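PDB 5KO4: putative uncharacterized protein from Trypanosoma brucei brucei, which is of unknown function but contains a bromodomain, the helical-bundle module that typically recognises acetylated lysine. Local coordinates for residues 45-50 with 71-76. Sequence-based numbering, arbitrary orientation.
Sequences MWWDLI and LVVQNC
In the helical bundle of the bromodomain, the loop-to-helix entry of helix 47-55 packs against the middle of helix 62-80. Met45, in the loop just before helix 47-55, and Trp47, in its first turn, meet Val72. The side chain of Val72 carries the contact. Its CG1, anti to the backbone N (chi1 175°), lies over one face of the Trp47 indole. Val72 CG1 makes a CH-pi contact, 3.8 Å from the centroid of the Trp47 six-membered ring. It is offset toward the rim. Val73 CG1 lies more loosely at the ring edge, near its plane. Val72 CG2 lies between Met45 CG (3.6 Å) and Trp47 CZ3 (3.7 Å), with Ile50 CD1 a looser neighbour. Met45 CB lies 3.7 Å from Leu71 CD2, and the two side chains cross at about a right angle. Trp47 NE1 donates to Asp22, which ties down the polar edge of the indole. At the border of the apolar patch, one water accepts hydrogen bonds from Met45 N and Asn75 ND2, each at 2.9 Å. Asn75 ND2 also donates to the backbone O of His43. No direct hydrogen bond joins 45-50 to 71-76. Apolar packing joins them, and one water links the loop to helix 62-80 and satisfies Met45 N.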
ATOM      1  N   MET A  45       3.234 -12.693  -4.246  1.00  9.96           N
ATOM      2  CA  MET A  45       3.372 -13.578  -3.104  1.00  9.25           C
ATOM      3  C   MET A  45       3.008 -12.807  -1.865  1.00 11.43           C
ATOM      4  O   MET A  45       3.227 -11.595  -1.807  1.00 10.36           O
ATOM      5  CB  MET A  45       4.817 -14.097  -3.023  1.00 10.20           C
ATOM      6  CG  MET A  45       5.037 -15.235  -2.017  1.00 10.38           C
ATOM      7  SD  MET A  45       3.936 -16.655  -2.185  1.00 12.36           S
ATOM      8  CE  MET A  45       4.167 -17.050  -3.928  1.00 11.50           C
ATOM      9  N   TRP A  46       2.413 -13.476  -0.894  1.00  9.79           N
ATOM     10  CA  TRP A  46       1.962 -12.804   0.312  1.00  9.16           C
ATOM     11  C   TRP A  46       1.919 -13.806   1.469  1.00 10.11           C
ATOM     12  O   TRP A  46       1.930 -15.004   1.239  1.00  9.66           O
ATOM     13  CB  TRP A  46       0.600 -12.142   0.063  1.00  9.03           C
ATOM     14  CG  TRP A  46      -0.484 -13.070  -0.407  1.00  9.51           C
ATOM     15  CD1 TRP A  46      -1.467 -13.610   0.363  1.00 12.46           C
ATOM     16  CD2 TRP A  46      -0.791 -13.442  -1.761  1.00  9.84           C
ATOM     17  NE1 TRP A  46      -2.327 -14.344  -0.407  1.00 12.14           N
ATOM     18  CE2 TRP A  46      -1.957 -14.236  -1.719  1.00 12.91           C
ATOM     19  CE3 TRP A  46      -0.219 -13.157  -3.003  1.00 11.22           C
ATOM     20  CZ2 TRP A  46      -2.521 -14.789  -2.858  1.00 13.32           C
ATOM     21  CZ3 TRP A  46      -0.779 -13.721  -4.136  1.00 12.74           C
ATOM     22  CH2 TRP A  46      -1.900 -14.551  -4.051  1.00 13.97           C
ATOM     23  N   TRP A  47       1.957 -13.323   2.728  1.00  9.34           N
ATOM     24  CA  TRP A  47       2.102 -14.244   3.847  1.00  9.86           C
ATOM     25  C   TRP A  47       0.990 -15.281   3.930  1.00 11.30           C
ATOM     26  O   TRP A  47       1.283 -16.432   4.260  1.00 11.05           O
ATOM     27  CB  TRP A  47       2.171 -13.536   5.206  1.00  9.37           C
ATOM     28  CG  TRP A  47       3.085 -12.334   5.291  1.00 10.23           C
ATOM     29  CD1 TRP A  47       2.781 -11.130   5.852  1.00 12.51           C
ATOM     30  CD2 TRP A  47       4.472 -12.266   4.925  1.00  9.89           C
ATOM     31  NE1 TRP A  47       3.875 -10.300   5.818  1.00 11.85           N
ATOM     32  CE2 TRP A  47       4.927 -10.970   5.247  1.00 12.36           C
ATOM     33  CE3 TRP A  47       5.387 -13.183   4.383  1.00 10.44           C
ATOM     34  CZ2 TRP A  47       6.218 -10.531   4.929  1.00 11.81           C
ATOM     35  CZ3 TRP A  47       6.682 -12.761   4.113  1.00 11.35           C
ATOM     36  CH2 TRP A  47       7.069 -11.440   4.334  1.00 11.81           C
ATOM     37  N   ASP A  48      -0.263 -14.899   3.695  1.00 10.73           N
ATOM     38  CA  ASP A  48      -1.353 -15.877   3.841  1.00 10.61           C
ATOM     39  C   ASP A  48      -1.215 -17.015   2.826  1.00 12.99           C
ATOM     40  O   ASP A  48      -1.640 -18.142   3.112  1.00 13.08           O
ATOM     41  CB  ASP A  48      -2.732 -15.216   3.706  1.00 12.35           C
ATOM     42  CG  ASP A  48      -3.094 -14.285   4.845  1.00 17.28           C
ATOM     43  OD1 ASP A  48      -2.388 -14.304   5.882  1.00 17.27           O
ATOM     44  OD2 ASP A  48      -4.093 -13.532   4.705  1.00 19.62           O
ATOM     45  N   LEU A  49      -0.644 -16.741   1.654  1.00 10.89           N
ATOM     46  CA  LEU A  49      -0.412 -17.795   0.661  1.00 10.88           C
ATOM     47  C   LEU A  49       0.685 -18.746   1.152  1.00 11.36           C
ATOM     48  O   LEU A  49       0.544 -19.964   1.047  1.00 11.78           O
ATOM     49  CB  LEU A  49      -0.040 -17.194  -0.693  1.00 11.48           C
ATOM     50  CG  LEU A  49       0.179 -18.190  -1.838  1.00 14.32           C
ATOM     51  CD1 LEU A  49      -1.009 -19.163  -1.979  1.00 15.97           C
ATOM     52  CD2 LEU A  49       0.403 -17.464  -3.145  1.00 14.27           C
ATOM     53  N   ILE A  50       1.753 -18.201   1.744  1.00  9.07           N
ATOM     54  CA  ILE A  50       2.812 -19.040   2.292  1.00  8.63           C
ATOM     55  C   ILE A  50       2.255 -19.897   3.443  1.00 11.42           C
ATOM     56  O   ILE A  50       2.611 -21.065   3.553  1.00 11.90           O
ATOM     57  CB  ILE A  50       4.012 -18.174   2.735  1.00 10.09           C
ATOM     58  CG1 ILE A  50       4.610 -17.452   1.499  1.00  9.69           C
ATOM     59  CG2 ILE A  50       5.079 -19.019   3.455  1.00 10.51           C
ATOM     60  CD1 ILE A  50       5.708 -16.486   1.804  1.00 11.57           C
ATOM     61  N   LEU A  71      10.680 -13.806  -1.894  1.00  8.43           N
ATOM     62  CA  LEU A  71       9.911 -13.231  -2.998  1.00  8.30           C
ATOM     63  C   LEU A  71       8.951 -12.113  -2.521  1.00  9.27           C
ATOM     64  O   LEU A  71       8.771 -11.104  -3.212  1.00  9.60           O
ATOM     65  CB  LEU A  71       9.122 -14.354  -3.663  1.00  8.91           C
ATOM     66  CG  LEU A  71       8.228 -14.001  -4.819  1.00 11.93           C
ATOM     67  CD1 LEU A  71       9.016 -13.313  -5.944  1.00 12.02           C
ATOM     68  CD2 LEU A  71       7.524 -15.241  -5.318  1.00 11.67           C
ATOM     69  N   VAL A  72       8.367 -12.262  -1.329  1.00  8.32           N
ATOM     70  CA  VAL A  72       7.457 -11.227  -0.828  1.00  8.24           C
ATOM     71  C   VAL A  72       8.200  -9.906  -0.715  1.00  9.88           C
ATOM     72  O   VAL A  72       7.714  -8.853  -1.155  1.00 10.03           O
ATOM     73  CB  VAL A  72       6.865 -11.612   0.541  1.00  9.90           C
ATOM     74  CG1 VAL A  72       6.010 -10.482   1.106  1.00 10.44           C
ATOM     75  CG2 VAL A  72       6.050 -12.890   0.450  1.00  9.70           C
ATOM     76  N   VAL A  73       9.382  -9.951  -0.114  1.00  9.01           N
ATOM     77  CA  VAL A  73      10.115  -8.708   0.128  1.00  9.03           C
ATOM     78  C   VAL A  73      10.745  -8.179  -1.176  1.00 10.09           C
ATOM     79  O   VAL A  73      10.701  -6.965  -1.409  1.00  9.55           O
ATOM     80  CB  VAL A  73      11.148  -8.819   1.286  1.00 12.34           C
ATOM     81  CG1 VAL A  73      10.450  -9.198   2.586  1.00 12.16           C
ATOM     82  CG2 VAL A  73      12.275  -9.800   0.976  1.00 12.26           C
ATOM     83  N   GLN A  74      11.253  -9.055  -2.058  1.00  8.67           N
ATOM     84  CA  GLN A  74      11.789  -8.571  -3.323  1.00  9.21           C
ATOM     85  C   GLN A  74      10.676  -7.957  -4.191  1.00 11.43           C
ATOM     86  O   GLN A  74      10.903  -6.942  -4.855  1.00 10.28           O
ATOM     87  CB  GLN A  74      12.510  -9.669  -4.090  1.00 10.27           C
ATOM     88  CG  GLN A  74      13.312  -9.139  -5.289  1.00 11.97           C
ATOM     89  CD  GLN A  74      14.351  -8.131  -4.857  1.00 14.86           C
ATOM     90  OE1 GLN A  74      15.156  -8.380  -3.939  1.00 16.38           O
ATOM     91  NE2 GLN A  74      14.377  -6.957  -5.497  1.00 14.55           N
ATOM     92  N   ASN A  75       9.456  -8.511  -4.137  1.00  8.85           N
ATOM     93  CA  ASN A  75       8.353  -7.901  -4.883  1.00  8.79           C
ATOM     94  C   ASN A  75       8.053  -6.511  -4.351  1.00 10.35           C
ATOM     95  O   ASN A  75       7.782  -5.597  -5.129  1.00 11.25           O
ATOM     96  CB  ASN A  75       7.095  -8.761  -4.799  1.00  8.61           C
ATOM     97  CG  ASN A  75       7.146  -9.981  -5.668  1.00  9.99           C
ATOM     98  OD1 ASN A  75       7.988 -10.107  -6.568  1.00 10.36           O
ATOM     99  ND2 ASN A  75       6.210 -10.897  -5.443  1.00  9.61           N
ATOM    100  N   CYS A  76       8.162  -6.321  -3.044  1.00  9.39           N
ATOM    101  CA  CYS A  76       7.979  -4.995  -2.471  1.00  9.36           C
ATOM    102  C   CYS A  76       9.020  -4.033  -3.030  1.00 10.86           C
ATOM    103  O   CYS A  76       8.679  -2.917  -3.428  1.00  9.68           O
ATOM    104  CB  CYS A  76       8.055  -5.052  -0.957  1.00  9.08           C
ATOM    105  SG  CYS A  76       7.954  -3.432  -0.155  1.00 10.78           S
TER
HETATM  106  O   HOH W   1       3.930  -9.883  -4.025  1.00 10.38           O